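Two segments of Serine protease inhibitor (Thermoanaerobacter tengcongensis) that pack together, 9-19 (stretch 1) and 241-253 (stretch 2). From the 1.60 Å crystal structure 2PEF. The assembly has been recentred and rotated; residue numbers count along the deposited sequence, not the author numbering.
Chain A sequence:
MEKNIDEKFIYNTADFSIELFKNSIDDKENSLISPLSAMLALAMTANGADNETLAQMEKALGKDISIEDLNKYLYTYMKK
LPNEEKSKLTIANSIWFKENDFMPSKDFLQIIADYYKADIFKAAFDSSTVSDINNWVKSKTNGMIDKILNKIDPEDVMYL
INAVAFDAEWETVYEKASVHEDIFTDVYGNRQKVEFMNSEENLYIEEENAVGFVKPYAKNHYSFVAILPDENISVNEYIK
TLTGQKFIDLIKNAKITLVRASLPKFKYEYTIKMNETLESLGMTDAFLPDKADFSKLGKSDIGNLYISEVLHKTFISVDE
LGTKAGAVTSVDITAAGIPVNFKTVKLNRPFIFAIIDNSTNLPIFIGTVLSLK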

# COMPACT_ATOMS: atom_id res chain seq x y z
N PHE A 9 6.21 12.93 -11.52
CA PHE A 9 5.30 12.03 -10.81
C PHE A 9 6.04 10.83 -10.21
O PHE A 9 5.81 10.47 -9.05
CB PHE A 9 4.16 11.54 -11.71
CG PHE A 9 3.27 10.52 -11.05
CD1 PHE A 9 2.24 10.91 -10.20
CD2 PHE A 9 3.48 9.15 -11.27
CE1 PHE A 9 1.42 9.96 -9.58
CE2 PHE A 9 2.66 8.20 -10.65
CZ PHE A 9 1.63 8.61 -9.80
N ILE A 10 6.90 10.19 -10.99
CA ILE A 10 7.63 9.02 -10.51
C ILE A 10 8.45 9.34 -9.26
O ILE A 10 8.28 8.69 -8.22
CB ILE A 10 8.51 8.37 -11.62
CG1 ILE A 10 7.62 7.83 -12.74
CG2 ILE A 10 9.38 7.26 -11.03
CD1 ILE A 10 8.37 7.38 -13.99
N TYR A 11 9.32 10.35 -9.34
CA TYR A 11 10.21 10.63 -8.21
C TYR A 11 9.50 11.25 -7.00
O TYR A 11 9.85 10.96 -5.86
CB TYR A 11 11.45 11.41 -8.64
CG TYR A 11 12.50 10.52 -9.29
CD1 TYR A 11 12.61 10.44 -10.67
CD2 TYR A 11 13.37 9.75 -8.51
CE1 TYR A 11 13.56 9.63 -11.28
CE2 TYR A 11 14.33 8.92 -9.10
CZ TYR A 11 14.41 8.87 -10.49
OH TYR A 11 15.36 8.06 -11.08
N ASN A 12 8.48 12.07 -7.24
CA ASN A 12 7.65 12.59 -6.15
C ASN A 12 6.87 11.48 -5.45
O ASN A 12 6.82 11.42 -4.22
CB ASN A 12 6.71 13.71 -6.62
CG ASN A 12 7.44 15.03 -6.83
OD1 ASN A 12 8.67 15.08 -6.95
ND2 ASN A 12 6.68 16.12 -6.87
N THR A 13 6.29 10.57 -6.23
CA THR A 13 5.52 9.45 -5.67
C THR A 13 6.44 8.46 -4.96
O THR A 13 6.08 7.92 -3.91
CB THR A 13 4.64 8.78 -6.75
OG1 THR A 13 3.77 9.77 -7.32
CG2 THR A 13 3.79 7.65 -6.17
N ALA A 14 7.64 8.27 -5.52
CA ALA A 14 8.67 7.43 -4.90
C ALA A 14 9.03 7.96 -3.51
O ALA A 14 9.12 7.18 -2.56
CB ALA A 14 9.91 7.34 -5.79
N ASP A 15 9.22 9.28 -3.40
CA ASP A 15 9.51 9.92 -2.11
C ASP A 15 8.39 9.69 -1.09
O ASP A 15 8.66 9.31 0.05
CB ASP A 15 9.78 11.42 -2.29
CG ASP A 15 11.25 11.73 -2.57
OD1 ASP A 15 12.06 10.78 -2.66
OD2 ASP A 15 11.59 12.92 -2.69
N PHE A 16 7.14 9.91 -1.50
CA PHE A 16 5.99 9.64 -0.64
C PHE A 16 5.97 8.18 -0.19
O PHE A 16 5.77 7.89 0.99
CB PHE A 16 4.68 9.97 -1.36
CG PHE A 16 3.45 9.41 -0.68
CD1 PHE A 16 2.84 10.10 0.37
CD2 PHE A 16 2.90 8.20 -1.09
CE1 PHE A 16 1.71 9.58 1.00
CE2 PHE A 16 1.77 7.68 -0.47
CZ PHE A 16 1.18 8.37 0.57
N SER A 17 6.17 7.29 -1.15
CA SER A 17 6.12 5.85 -0.92
C SER A 17 7.14 5.40 0.12
O SER A 17 6.81 4.66 1.06
CB SER A 17 6.32 5.08 -2.23
OG SER A 17 5.23 5.32 -3.11
N ILE A 18 8.39 5.86 -0.03
CA ILE A 18 9.47 5.46 0.87
C ILE A 18 9.35 6.14 2.24
O ILE A 18 9.62 5.52 3.27
CB ILE A 18 10.87 5.66 0.22
CG1 ILE A 18 11.01 4.77 -1.02
CG2 ILE A 18 12.00 5.39 1.22
CD1 ILE A 18 10.78 3.26 -0.78
N GLU A 19 8.91 7.40 2.26
CA GLU A 19 8.68 8.07 3.54
C GLU A 19 7.54 7.40 4.31
O GLU A 19 7.63 7.21 5.52
CB GLU A 19 8.40 9.57 3.36
CG GLU A 19 9.62 10.38 2.91
CD GLU A 19 10.84 10.18 3.79
OE1 GLU A 19 10.73 10.36 5.02
OE2 GLU A 19 11.92 9.83 3.26
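Stretch 2, residues 241-253: TLTGQKFIDLIKN

Gly244 brings the two backbones almost together: its CA lies 4.0 Å from Asp15 CA and 3.5 Å from Ala14 O. A side chain would not fit here. An ideal CB on Gly244 would fall 2.4 Å from Asp15 OD1 and 2.6 Å from Ala14 C, both clashes.

Stretch 1 is helical throughout. In stretch 2, Leu242 and Thr243 are extended, and a helix runs from Gly244 to Lys252. Thr243 caps it, with Lys246 N donating to Thr243 OG1 at 2.9 Å. The helix axes approach to 8.3 Å, and their directions differ by 109°, so stretch 2 crosses stretch 1 steeply.

The first turn of the second helix sits over Ala14, Asp15 and Ile18. Two waters link Asp15 OD1 to the free amides of that turn, the bond from water 1 being weak. Water 1 accepts from Gly244 N at 2.9 Å and water 2 from Gln245 N at 2.9 Å.

Ile18 lies against the start of stretch 2. Its CG2 is 3.8 Å from Leu242 CB, and its CD1 is 3.8 Å from Phe247 CG. Ile248 follows one turn after Gly244, its CG1 3.8 Å from Ala14 CB.

Tyr11 fits among Gln245, Ile248, Asp249 and Lys252. Its CE2 is 3.9 Å from Ile248 CB. Lys252 NZ approaches the ring edge and donates to Tyr11 OH at 3.1 Å.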

# COMPACT_ATOMS: atom_id res chain seq x y z
N THR A 241 18.05 4.68 5.84
CA THR A 241 18.87 5.24 4.75
C THR A 241 18.12 5.37 3.43
O THR A 241 18.56 6.08 2.53
CB THR A 241 20.17 4.43 4.48
OG1 THR A 241 19.85 3.15 3.90
CG2 THR A 241 20.97 4.23 5.76
N LEU A 242 16.99 4.67 3.31
CA LEU A 242 16.26 4.68 2.05
C LEU A 242 15.59 6.02 1.76
O LEU A 242 15.15 6.72 2.67
CB LEU A 242 15.20 3.57 2.02
CG LEU A 242 15.64 2.12 1.82
CD1 LEU A 242 14.43 1.22 2.03
CD2 LEU A 242 16.24 1.90 0.43
N THR A 243 15.56 6.37 0.48
CA THR A 243 14.82 7.53 -0.01
C THR A 243 14.12 7.06 -1.28
O THR A 243 14.47 6.01 -1.83
CB THR A 243 15.75 8.71 -0.37
OG1 THR A 243 16.56 8.36 -1.50
CG2 THR A 243 16.64 9.11 0.81
N GLY A 244 13.15 7.83 -1.77
CA GLY A 244 12.53 7.53 -3.07
C GLY A 244 13.59 7.37 -4.15
O GLY A 244 13.56 6.41 -4.91
N GLN A 245 14.52 8.33 -4.20
CA GLN A 245 15.63 8.32 -5.17
C GLN A 245 16.45 7.04 -5.08
O GLN A 245 16.73 6.39 -6.09
CB GLN A 245 16.53 9.55 -4.94
CG GLN A 245 17.76 9.64 -5.84
CD GLN A 245 17.41 9.99 -7.28
OE1 GLN A 245 17.67 9.20 -8.20
NE2 GLN A 245 16.82 11.16 -7.48
N LYS A 246 16.83 6.68 -3.86
CA LYS A 246 17.65 5.50 -3.62
C LYS A 246 16.93 4.21 -3.99
O LYS A 246 17.55 3.27 -4.51
CB LYS A 246 18.12 5.45 -2.17
CG LYS A 246 19.25 6.42 -1.88
CD LYS A 246 19.92 6.11 -0.55
CE LYS A 246 21.11 7.01 -0.32
NZ LYS A 246 22.23 6.73 -1.27
N PHE A 247 15.62 4.16 -3.75
CA PHE A 247 14.84 2.99 -4.12
C PHE A 247 14.75 2.80 -5.64
O PHE A 247 14.99 1.71 -6.15
CB PHE A 247 13.44 3.04 -3.50
CG PHE A 247 12.61 1.82 -3.79
CD1 PHE A 247 12.83 0.64 -3.08
CD2 PHE A 247 11.63 1.84 -4.77
CE1 PHE A 247 12.08 -0.50 -3.34
CE2 PHE A 247 10.87 0.70 -5.04
CZ PHE A 247 11.10 -0.47 -4.32
N ILE A 248 14.41 3.87 -6.36
CA ILE A 248 14.33 3.79 -7.82
C ILE A 248 15.71 3.42 -8.38
O ILE A 248 15.81 2.56 -9.26
CB ILE A 248 13.80 5.10 -8.48
CG1 ILE A 248 12.40 5.46 -7.95
CG2 ILE A 248 13.79 4.98 -10.00
CD1 ILE A 248 11.29 4.43 -8.24
N ASP A 249 16.75 4.05 -7.85
CA ASP A 249 18.12 3.82 -8.31
C ASP A 249 18.64 2.40 -8.09
O ASP A 249 19.34 1.87 -8.94
CB ASP A 249 19.09 4.84 -7.69
CG ASP A 249 18.99 6.21 -8.33
OD1 ASP A 249 18.19 6.39 -9.27
OD2 ASP A 249 19.72 7.12 -7.89
N LEU A 250 18.30 1.79 -6.96
CA LEU A 250 18.78 0.44 -6.68
C LEU A 250 18.19 -0.59 -7.65
O LEU A 250 18.85 -1.57 -7.98
CB LEU A 250 18.57 0.05 -5.21
CG LEU A 250 17.18 -0.21 -4.63
CD1 LEU A 250 16.74 -1.65 -4.88
CD2 LEU A 250 17.18 0.08 -3.13
N ILE A 251 16.97 -0.33 -8.12
CA ILE A 251 16.33 -1.18 -9.14
C ILE A 251 16.94 -0.90 -10.51
O ILE A 251 17.29 -1.84 -11.24
CB ILE A 251 14.79 -0.98 -9.18
CG1 ILE A 251 14.14 -1.44 -7.88
CG2 ILE A 251 14.18 -1.72 -10.37
CD1 ILE A 251 12.75 -0.86 -7.64
N LYS A 252 17.06 0.38 -10.86
CA LYS A 252 17.68 0.80 -12.12
C LYS A 252 19.12 0.30 -12.23
O LYS A 252 19.58 -0.05 -13.32
CB LYS A 252 17.66 2.33 -12.24
CG LYS A 252 16.31 2.91 -12.63
CD LYS A 252 16.43 4.40 -12.90
CE LYS A 252 15.14 4.96 -13.48
NZ LYS A 252 15.23 6.43 -13.71
N ASN A 253 19.83 0.27 -11.11
CA ASN A 253 21.24 -0.09 -11.10
C ASN A 253 21.51 -1.59 -10.91
O ASN A 253 22.67 -2.01 -10.85
CB ASN A 253 22.02 0.74 -10.08
CG ASN A 253 22.07 2.23 -10.44
OD1 ASN A 253 22.08 3.09 -9.56
ND2 ASN A 253 22.08 2.53 -11.74
O HOH W 1 12.14 9.69 0.16
O HOH W 2 14.49 10.99 -2.98